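Local coordinates for protein putative superoxide reductase (Thermotoga maritima, PDB 3QZB) that probably reduces superoxide to hydrogen peroxide at an iron centre, using electrons delivered by rubredoxin, at residues K40-V45 against K114-G119; I33-K38 against S135-T140; I68-Q73 against G119-L124. All coordinates share one frame; numbering follows the deposited sequence.

Contact 1. Residues K40-V45 against K114-G119; sequences KKDEKV and KLNRSG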
loop_
_atom_site.group_PDB
_atom_site.type_symbol
_atom_site.label_atom_id
_atom_site.label_comp_id
_atom_site.label_asym_id
_atom_site.label_seq_id
_atom_site.Cartn_x
_atom_site.Cartn_y
_atom_site.Cartn_z
ATOM N N LYS A 40 0.151 22.111 -19.707
ATOM C CA LYS A 40 1.484 22.652 -19.925
ATOM C C LYS A 40 2.532 21.727 -19.332
ATOM O O LYS A 40 2.287 20.955 -18.393
ATOM C CB LYS A 40 1.611 24.038 -19.292
ATOM C CG LYS A 40 0.646 25.046 -19.859
ATOM C CD LYS A 40 0.691 26.379 -19.132
ATOM C CE LYS A 40 -0.229 27.436 -19.815
ATOM N NZ LYS A 40 -1.665 27.047 -19.946
ATOM N N LYS A 41 3.746 21.831 -19.852
ATOM C CA LYS A 41 4.844 21.030 -19.333
ATOM C C LYS A 41 5.144 21.346 -17.887
ATOM O O LYS A 41 5.307 22.486 -17.508
ATOM C CB LYS A 41 6.091 21.268 -20.216
ATOM C CG LYS A 41 7.245 20.344 -19.944
ATOM C CD LYS A 41 8.465 20.637 -20.826
ATOM C CE LYS A 41 9.699 19.838 -20.407
ATOM N NZ LYS A 41 10.895 20.034 -21.299
ATOM N N ASP A 42 5.179 20.308 -17.070
ATOM C CA ASP A 42 5.548 20.413 -15.648
ATOM C C ASP A 42 4.495 21.098 -14.761
ATOM O O ASP A 42 4.692 21.228 -13.552
ATOM C CB ASP A 42 6.943 21.038 -15.415
ATOM C CG ASP A 42 8.056 20.373 -16.225
ATOM O OD1 ASP A 42 8.077 19.152 -16.351
ATOM O OD2 ASP A 42 8.934 21.131 -16.723
ATOM N N GLU A 43 3.347 21.471 -15.308
ATOM C CA GLU A 43 2.344 22.087 -14.465
ATOM C C GLU A 43 1.605 21.023 -13.627
ATOM O O GLU A 43 1.486 19.870 -14.034
ATOM C CB GLU A 43 1.434 23.014 -15.203
ATOM C CG GLU A 43 0.396 22.379 -15.962
ATOM C CD GLU A 43 -0.806 23.343 -16.393
ATOM O OE1 GLU A 43 -1.159 24.347 -15.716
ATOM O OE2 GLU A 43 -1.285 23.094 -17.473
ATOM N N LYS A 44 1.101 21.447 -12.495
ATOM C CA LYS A 44 0.358 20.530 -11.652
ATOM C C LYS A 44 -0.994 20.231 -12.298
ATOM O O LYS A 44 -1.686 21.146 -12.746
ATOM C CB LYS A 44 0.108 21.158 -10.289
ATOM C CG LYS A 44 1.325 21.247 -9.465
ATOM C CD LYS A 44 1.146 21.907 -8.090
ATOM C CE LYS A 44 2.424 21.898 -7.362
ATOM N NZ LYS A 44 2.372 22.463 -5.939
ATOM N N VAL A 45 -1.321 18.954 -12.360
ATOM C CA VAL A 45 -2.502 18.419 -13.033
ATOM C C VAL A 45 -3.310 17.657 -11.970
ATOM O O VAL A 45 -2.800 16.748 -11.352
ATOM C CB VAL A 45 -2.131 17.453 -14.196
ATOM C CG1 VAL A 45 -3.402 16.920 -14.883
ATOM C CG2 VAL A 45 -1.168 18.067 -15.189
ATOM N N LYS A 114 2.777 16.107 -12.080
ATOM C CA LYS A 114 3.449 17.009 -13.023
ATOM C C LYS A 114 3.974 16.125 -14.134
ATOM O O LYS A 114 4.720 15.178 -13.869
ATOM C CB LYS A 114 4.562 17.754 -12.340
ATOM C CG LYS A 114 4.152 18.724 -11.287
ATOM C CD LYS A 114 5.336 19.355 -10.633
ATOM C CE LYS A 114 5.036 20.431 -9.624
ATOM N NZ LYS A 114 6.320 21.089 -9.200
ATOM N N LEU A 115 3.568 16.417 -15.370
ATOM C CA LEU A 115 3.947 15.630 -16.525
ATOM C C LEU A 115 4.861 16.435 -17.447
ATOM O O LEU A 115 4.646 17.626 -17.660
ATOM C CB LEU A 115 2.739 15.179 -17.355
ATOM C CG LEU A 115 1.676 14.410 -16.599
ATOM C CD1 LEU A 115 0.446 14.245 -17.449
ATOM C CD2 LEU A 115 2.217 13.109 -16.056
ATOM N N ASN A 116 5.844 15.777 -18.042
ATOM C CA ASN A 116 6.615 16.494 -19.030
ATOM C C ASN A 116 6.668 15.906 -20.380
ATOM O O ASN A 116 7.308 16.484 -21.265
ATOM C CB ASN A 116 7.945 16.896 -18.470
ATOM C CG ASN A 116 8.747 15.718 -18.154
ATOM O OD1 ASN A 116 9.260 15.061 -19.046
ATOM N ND2 ASN A 116 8.872 15.418 -16.877
ATOM N N ARG A 117 5.914 14.832 -20.597
ATOM C CA ARG A 117 5.680 14.301 -21.907
ATOM C C ARG A 117 4.255 13.767 -21.999
ATOM O O ARG A 117 3.718 13.288 -21.013
ATOM C CB ARG A 117 6.667 13.133 -22.268
ATOM C CG ARG A 117 8.167 13.380 -21.991
ATOM C CD ARG A 117 9.113 12.513 -22.798
ATOM N NE ARG A 117 8.980 11.073 -22.585
ATOM C CZ ARG A 117 9.731 10.334 -21.769
ATOM N NH1 ARG A 117 10.538 10.852 -20.845
ATOM N NH2 ARG A 117 9.646 9.047 -21.895
ATOM N N SER A 118 3.707 13.722 -23.215
ATOM C CA SER A 118 2.361 13.209 -23.450
ATOM C C SER A 118 2.291 11.713 -23.203
ATOM O O SER A 118 3.276 10.996 -23.320
ATOM C CB SER A 118 1.932 13.467 -24.880
ATOM O OG SER A 118 1.907 14.868 -25.122
ATOM N N GLY A 119 1.112 11.216 -22.856
ATOM C CA GLY A 119 0.943 9.832 -22.561
ATOM C C GLY A 119 -0.497 9.470 -22.321
ATOM O O GLY A 119 -1.392 10.193 -22.768
HETATM O O HOH W 1 7.177 16.931 -14.964
HETATM O O HOH W 2 5.640 23.102 -11.792
HETATM O O HOH W 3 1.940 18.550 -16.329
#
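K114 lies beside the backbone of D42 and the side chain of K44, at one end of the immunoglobulin-like beta-sandwich. K40 to E43 form a type II beta turn that leads into strand 44-51. D42 takes the third position of the turn, where a positive phi (72°) is expected. The turn meets the end of strand 103-115 through one direct hydrogen bond, from D42 N to L115 O (2.8 Å). The bond is nearly straight, although the N-H comes in tilted from the plane of the carbonyl.

The K114 side chain runs past the turn. Its CB faces D42 O, and CG comes closer, at 3.4 Å from D42 O. CD remains beside the same oxygen. CE then reaches the aliphatic part of K44, 3.8 Å from K44 CE. The two lysine chains run alongside, with their ammonium ends on the same side. These like-charged tips stay apart, with K114 NZ 5.3 Å from K44 NZ. K114 NZ makes a weak bond to a water, and that water donates to D42 O (2.7 Å).

N116 meets K41. K41 CG is anti to the backbone N (chi1 -171°), which puts it 3.8 Å from N116 CB. The extended chain beyond brings K41 CE close to N116 CB as well. N116 ND2 bonds to G101 O of the second subunit. K114 and L115 pair with a strand of that subunit, continuing the sheet into it.

A further water lies between the two backbones. It accepts from L115 N at 2.8 Å and lies 2.7 Å from E43 O, one of several acceptors competing for its protons.

Contact 2. Residues I33-K38 against S135-T140; sequences IEAPEK and SSQKIT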
loop_
_atom_site.group_PDB
_atom_site.type_symbol
_atom_site.label_atom_id
_atom_site.label_comp_id
_atom_site.label_asym_id
_atom_site.label_seq_id
_atom_site.Cartn_x
_atom_site.Cartn_y
_atom_site.Cartn_z
ATOM N N ILE A 33 -12.088 8.345 -14.839
ATOM C CA ILE A 33 -11.018 9.348 -14.795
ATOM C C ILE A 33 -11.572 10.719 -15.187
ATOM O O ILE A 33 -12.270 10.826 -16.214
ATOM C CB ILE A 33 -9.918 8.977 -15.795
ATOM C CG1 ILE A 33 -9.233 7.652 -15.410
ATOM C CG2 ILE A 33 -8.837 10.105 -15.820
ATOM C CD1 ILE A 33 -8.486 6.992 -16.557
ATOM N N GLU A 34 -11.251 11.734 -14.403
ATOM C CA GLU A 34 -11.459 13.134 -14.788
ATOM C C GLU A 34 -10.092 13.810 -14.775
ATOM O O GLU A 34 -9.453 13.903 -13.742
ATOM C CB GLU A 34 -12.372 13.810 -13.814
ATOM C CG GLU A 34 -13.760 13.219 -13.812
ATOM C CD GLU A 34 -14.620 13.809 -12.709
ATOM O OE1 GLU A 34 -15.116 14.953 -12.880
ATOM O OE2 GLU A 34 -14.819 13.168 -11.669
ATOM N N ALA A 35 -9.674 14.260 -15.944
ATOM C CA ALA A 35 -8.371 14.925 -16.089
ATOM C C ALA A 35 -8.489 15.812 -17.325
ATOM O O ALA A 35 -9.209 15.475 -18.252
ATOM C CB ALA A 35 -7.242 13.879 -16.281
ATOM N N PRO A 36 -7.726 16.899 -17.387
ATOM C CA PRO A 36 -7.722 17.743 -18.595
ATOM C C PRO A 36 -7.200 17.004 -19.819
ATOM O O PRO A 36 -6.333 16.142 -19.718
ATOM C CB PRO A 36 -6.811 18.888 -18.232
ATOM C CG PRO A 36 -6.199 18.579 -16.987
ATOM C CD PRO A 36 -6.772 17.343 -16.370
ATOM N N GLU A 37 -7.673 17.431 -20.980
ATOM C CA GLU A 37 -7.192 16.860 -22.220
ATOM C C GLU A 37 -5.731 17.251 -22.515
ATOM O O GLU A 37 -4.968 16.477 -23.097
ATOM C CB GLU A 37 -8.085 17.356 -23.379
ATOM C CG GLU A 37 -7.712 16.938 -24.730
ATOM C CD GLU A 37 -8.782 17.278 -25.780
ATOM O OE1 GLU A 37 -9.551 18.252 -25.571
ATOM O OE2 GLU A 37 -8.813 16.572 -26.815
ATOM N N LYS A 38 -5.391 18.487 -22.180
ATOM C CA LYS A 38 -4.070 19.026 -22.540
ATOM C C LYS A 38 -3.599 19.921 -21.407
ATOM O O LYS A 38 -4.393 20.654 -20.813
ATOM C CB LYS A 38 -4.157 19.814 -23.855
ATOM C CG LYS A 38 -2.809 20.399 -24.340
ATOM C CD LYS A 38 -2.978 21.056 -25.730
ATOM C CE LYS A 38 -3.188 22.602 -25.642
ATOM N NZ LYS A 38 -1.929 23.483 -25.737
ATOM N N SER A 135 -9.839 1.606 -16.760
ATOM C CA SER A 135 -10.178 2.556 -17.813
ATOM C C SER A 135 -8.912 3.353 -18.150
ATOM O O SER A 135 -7.950 3.345 -17.409
ATOM C CB SER A 135 -11.300 3.479 -17.392
ATOM O OG SER A 135 -10.896 4.411 -16.462
ATOM N N SER A 136 -8.949 4.099 -19.258
ATOM C CA SER A 136 -7.812 4.894 -19.657
ATOM C C SER A 136 -8.208 6.104 -20.464
ATOM O O SER A 136 -9.310 6.149 -20.997
ATOM C CB SER A 136 -6.808 4.060 -20.442
ATOM O OG SER A 136 -7.287 3.686 -21.709
ATOM N N GLN A 137 -7.320 7.094 -20.477
ATOM C CA GLN A 137 -7.577 8.387 -21.135
ATOM C C GLN A 137 -6.229 8.963 -21.570
ATOM O O GLN A 137 -5.313 9.050 -20.772
ATOM C CB GLN A 137 -8.254 9.381 -20.104
ATOM C CG GLN A 137 -8.713 10.628 -20.570
ATOM C CD GLN A 137 -9.618 11.154 -19.603
ATOM O OE1 GLN A 137 -10.613 10.481 -19.224
ATOM N NE2 GLN A 137 -9.332 12.317 -19.174
ATOM N N LYS A 138 -6.170 9.453 -22.810
ATOM C CA LYS A 138 -5.001 10.178 -23.281
ATOM C C LYS A 138 -4.876 11.546 -22.611
ATOM O O LYS A 138 -5.892 12.186 -22.334
ATOM C CB LYS A 138 -5.131 10.396 -24.771
ATOM C CG LYS A 138 -3.876 10.773 -25.522
ATOM C CD LYS A 138 -2.989 9.504 -25.712
ATOM C CE LYS A 138 -1.624 9.794 -26.356
ATOM N NZ LYS A 138 -0.867 10.900 -25.636
ATOM N N ILE A 139 -3.641 12.006 -22.418
ATOM C CA ILE A 139 -3.367 13.391 -21.987
ATOM C C ILE A 139 -2.215 13.901 -22.853
ATOM O O ILE A 139 -1.199 13.233 -23.049
ATOM C CB ILE A 139 -3.136 13.524 -20.475
ATOM C CG1 ILE A 139 -3.063 14.991 -20.054
ATOM C CG2 ILE A 139 -1.937 12.658 -20.047
ATOM C CD1 ILE A 139 -3.234 15.195 -18.545
ATOM N N THR A 140 -2.414 15.121 -23.356
ATOM C CA THR A 140 -1.400 15.763 -24.209
ATOM C C THR A 140 -0.683 16.803 -23.345
ATOM O O THR A 140 -1.316 17.590 -22.611
ATOM C CB THR A 140 -2.081 16.446 -25.387
ATOM O OG1 THR A 140 -2.728 15.444 -26.186
ATOM C CG2 THR A 140 -1.079 17.198 -26.249
HETATM O O HOH W 4 -12.323 6.754 -17.325
HETATM O O HOH W 5 -13.008 11.512 -18.496
HETATM O O HOH W 6 -11.842 13.547 -18.091
HETATM O O HOH W 7 -6.758 13.420 -19.936
HETATM O O HOH W 8 -5.077 14.391 -24.961
#
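Q137 reaches across to I33 and A35 with the amide end of its side chain. CG is anti to the backbone N (chi1 -173°). The Q137 and I33 side chains pass antiparallel, with Q137 CD 4.0 Å from I33 CG2. The carbonyls I33 O and Q137 OE1 are both acceptors. A water sits close to both, though it has more acceptors in reach than protons to give. Q137 NE2 gives protons to two more waters. One takes a bond from A35 N. The other donates to P36 O and K138 O. Nearer the iron end, I33 CD1 touches S135 OG at 3.5 Å. That hydroxyl is also hydrogen-bonded to P31 O.

Here the chain passes from strand 31-34 of one sheet of the immunoglobulin-like sandwich to strand 38-39 of the other. Strand 38-39 pairs in parallel with strand 131-141. T140 N bonds to E37 O at 2.9 Å, and K38 CA makes a CA-H...O contact with T140 O at 3.1 Å. I139 CD1 lies against P36 O at 3.4 Å.

Further out, K38 NZ forms a salt bridge with E142, and K138 NZ forms one with D75. S136 OG bonds to M13 O of the third subunit.

Contact 3. Residues I68-Q73 against G119-L124; sequences IKVFFQ and GTIIAL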
loop_
_atom_site.group_PDB
_atom_site.type_symbol
_atom_site.label_atom_id
_atom_site.label_comp_id
_atom_site.label_asym_id
_atom_site.label_seq_id
_atom_site.Cartn_x
_atom_site.Cartn_y
_atom_site.Cartn_z
ATOM N N ILE A 68 -7.944 2.282 -5.699
ATOM C CA ILE A 68 -7.695 2.718 -7.064
ATOM C C ILE A 68 -6.178 2.906 -7.166
ATOM O O ILE A 68 -5.573 3.451 -6.225
ATOM C CB ILE A 68 -8.398 4.045 -7.334
ATOM C CG1 ILE A 68 -9.911 3.848 -7.469
ATOM C CG2 ILE A 68 -7.806 4.751 -8.586
ATOM C CD1 ILE A 68 -10.704 5.129 -7.271
ATOM N N LYS A 69 -5.576 2.463 -8.266
ATOM C CA LYS A 69 -4.224 2.892 -8.592
ATOM C C LYS A 69 -4.236 3.499 -9.938
ATOM O O LYS A 69 -5.105 3.233 -10.774
ATOM C CB LYS A 69 -3.165 1.806 -8.348
ATOM C CG LYS A 69 -3.261 0.602 -9.219
ATOM C CD LYS A 69 -2.088 -0.365 -9.023
ATOM C CE LYS A 69 -1.788 -0.809 -7.603
ATOM N NZ LYS A 69 -2.965 -1.383 -6.853
ATOM N N VAL A 70 -3.253 4.376 -10.190
ATOM C CA VAL A 70 -3.141 5.100 -11.439
ATOM C C VAL A 70 -1.744 4.839 -11.999
ATOM O O VAL A 70 -0.766 4.860 -11.276
ATOM C CB VAL A 70 -3.368 6.574 -11.235
ATOM C CG1 VAL A 70 -3.101 7.409 -12.530
ATOM C CG2 VAL A 70 -4.803 6.850 -10.705
ATOM N N PHE A 71 -1.697 4.556 -13.290
ATOM C CA PHE A 71 -0.468 4.431 -14.047
ATOM C C PHE A 71 -0.423 5.544 -15.113
ATOM O O PHE A 71 -1.456 5.970 -15.629
ATOM C CB PHE A 71 -0.366 3.072 -14.742
ATOM C CG PHE A 71 -0.184 1.923 -13.755
ATOM C CD1 PHE A 71 1.086 1.530 -13.353
ATOM C CD2 PHE A 71 -1.289 1.222 -13.281
ATOM C CE1 PHE A 71 1.257 0.522 -12.460
ATOM C CE2 PHE A 71 -1.130 0.154 -12.375
ATOM C CZ PHE A 71 0.145 -0.198 -11.992
ATOM N N PHE A 72 0.801 5.900 -15.470
ATOM C CA PHE A 72 1.049 6.779 -16.601
ATOM C C PHE A 72 1.922 6.029 -17.605
ATOM O O PHE A 72 2.968 5.491 -17.241
ATOM C CB PHE A 72 1.725 8.064 -16.172
ATOM C CG PHE A 72 1.910 9.052 -17.278
ATOM C CD1 PHE A 72 0.825 9.663 -17.878
ATOM C CD2 PHE A 72 3.165 9.366 -17.787
ATOM C CE1 PHE A 72 0.973 10.573 -18.918
ATOM C CE2 PHE A 72 3.297 10.255 -18.816
ATOM C CZ PHE A 72 2.213 10.872 -19.369
ATOM N N GLN A 73 1.487 6.041 -18.865
ATOM C CA GLN A 73 2.188 5.388 -19.972
ATOM C C GLN A 73 2.689 6.491 -20.913
ATOM O O GLN A 73 1.863 7.051 -21.647
ATOM C CB GLN A 73 1.261 4.418 -20.697
ATOM C CG GLN A 73 1.975 3.301 -21.427
ATOM C CD GLN A 73 2.804 3.808 -22.563
ATOM O OE1 GLN A 73 2.255 4.370 -23.519
ATOM N NE2 GLN A 73 4.101 3.617 -22.497
ATOM N N GLY A 119 1.112 11.216 -22.856
ATOM C CA GLY A 119 0.943 9.832 -22.561
ATOM C C GLY A 119 -0.497 9.470 -22.321
ATOM O O GLY A 119 -1.392 10.193 -22.768
ATOM N N THR A 120 -0.692 8.342 -21.649
ATOM C CA THR A 120 -1.990 7.788 -21.319
ATOM C C THR A 120 -2.078 7.554 -19.841
ATOM O O THR A 120 -1.177 6.979 -19.239
ATOM C CB THR A 120 -2.254 6.505 -22.077
ATOM O OG1 THR A 120 -2.106 6.738 -23.480
ATOM C CG2 THR A 120 -3.647 5.960 -21.847
ATOM N N ILE A 121 -3.177 8.025 -19.235
ATOM C CA ILE A 121 -3.525 7.750 -17.832
ATOM C C ILE A 121 -4.345 6.448 -17.808
ATOM O O ILE A 121 -5.315 6.338 -18.554
ATOM C CB ILE A 121 -4.338 8.914 -17.224
ATOM C CG1 ILE A 121 -3.590 10.234 -17.277
ATOM C CG2 ILE A 121 -4.807 8.561 -15.792
ATOM C CD1 ILE A 121 -4.491 11.475 -17.105
ATOM N N ILE A 122 -3.960 5.491 -16.987
ATOM C CA ILE A 122 -4.661 4.224 -16.796
ATOM C C ILE A 122 -5.078 4.124 -15.329
ATOM O O ILE A 122 -4.259 4.282 -14.432
ATOM C CB ILE A 122 -3.808 3.020 -17.206
ATOM C CG1 ILE A 122 -3.305 3.105 -18.668
ATOM C CG2 ILE A 122 -4.618 1.732 -17.021
ATOM C CD1 ILE A 122 -2.265 2.037 -18.999
ATOM N N ALA A 123 -6.368 3.914 -15.097
ATOM C CA ALA A 123 -6.897 3.688 -13.756
ATOM C C ALA A 123 -7.240 2.190 -13.616
ATOM O O ALA A 123 -7.841 1.595 -14.525
ATOM C CB ALA A 123 -8.156 4.522 -13.528
ATOM N N LEU A 124 -6.834 1.642 -12.478
ATOM C CA LEU A 124 -7.143 0.245 -12.119
ATOM C C LEU A 124 -7.777 0.289 -10.745
ATOM O O LEU A 124 -7.252 0.893 -9.812
ATOM C CB LEU A 124 -5.867 -0.557 -12.076
ATOM C CG LEU A 124 -5.992 -2.077 -11.822
ATOM C CD1 LEU A 124 -6.573 -2.784 -12.964
ATOM C CD2 LEU A 124 -4.633 -2.658 -11.423
HETATM O O HOH W 9 0.465 6.444 -24.396
#
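V70 and I121 meet on the inner face of this strand pair, with V70 CG1 3.9 Å from I121 CG2. The two side chains leave the sheet alongside each other. A123 and F72 share this face. V49 of the facing sheet covers V70 and A123, while I47 packs on I121. F72 CG is anti to the backbone N (chi1 -176°). Its ring approaches the neighbouring strand obliquely, with CZ 3.6 Å from G119 CA. G119 has no side chain, so the ring can lie against bare backbone. I121 CG1 lies at the ring edge, near its plane.

The other face carries K69, F71 and Q73 beside L124, I122 and T120. K69 CG rests on L124 CB at 4.0 Å. The third subunit covers part of this face, with its L15 on F71 and its F18 on Q73.

Between the faces, six backbone hydrogen bonds join the strands. They form in reciprocal pairs at K69 with L124, F71 with I122 and Q73 with T120. F71 N to I122 O is 2.8 Å.

At the polar edge, a water lies near Q73 OE1 and is hydrogen-bonded to T120 OG1 (2.7 Å). Q73 NE2 is held by Y79 O. The side chain of I68 is about 12 Å from the bound iron ion. This regular antiparallel ladder belongs to one sheet of the immunoglobulin-like beta-sandwich of the desulfoferrodoxin family.

Contact 3 lies deepest, its centre about 8 Å from the centre of the chain. The centres of contacts 2 and 3 are about 9 Å apart. Those of contacts 1 and 2 are about 12 Å apart. Strand 131-141 of contact 2 pairs with strand 119-127 of contact 3, through Q137 O to I121 N and S135 O to A123 N. G119 belongs to contacts 1 and 3. Along the chain, 33-38 comes first, then 40-45, 68-73, 114-119, 119-124 and 135-140. Contact 2 therefore spans the others, and contacts 1 and 3 interleave. Contact 3 lies within the six-strand sheet. Contact 1 ties strands of the three-strand sheet, away from the iron. Contact 2 carries the chain between the two sheets.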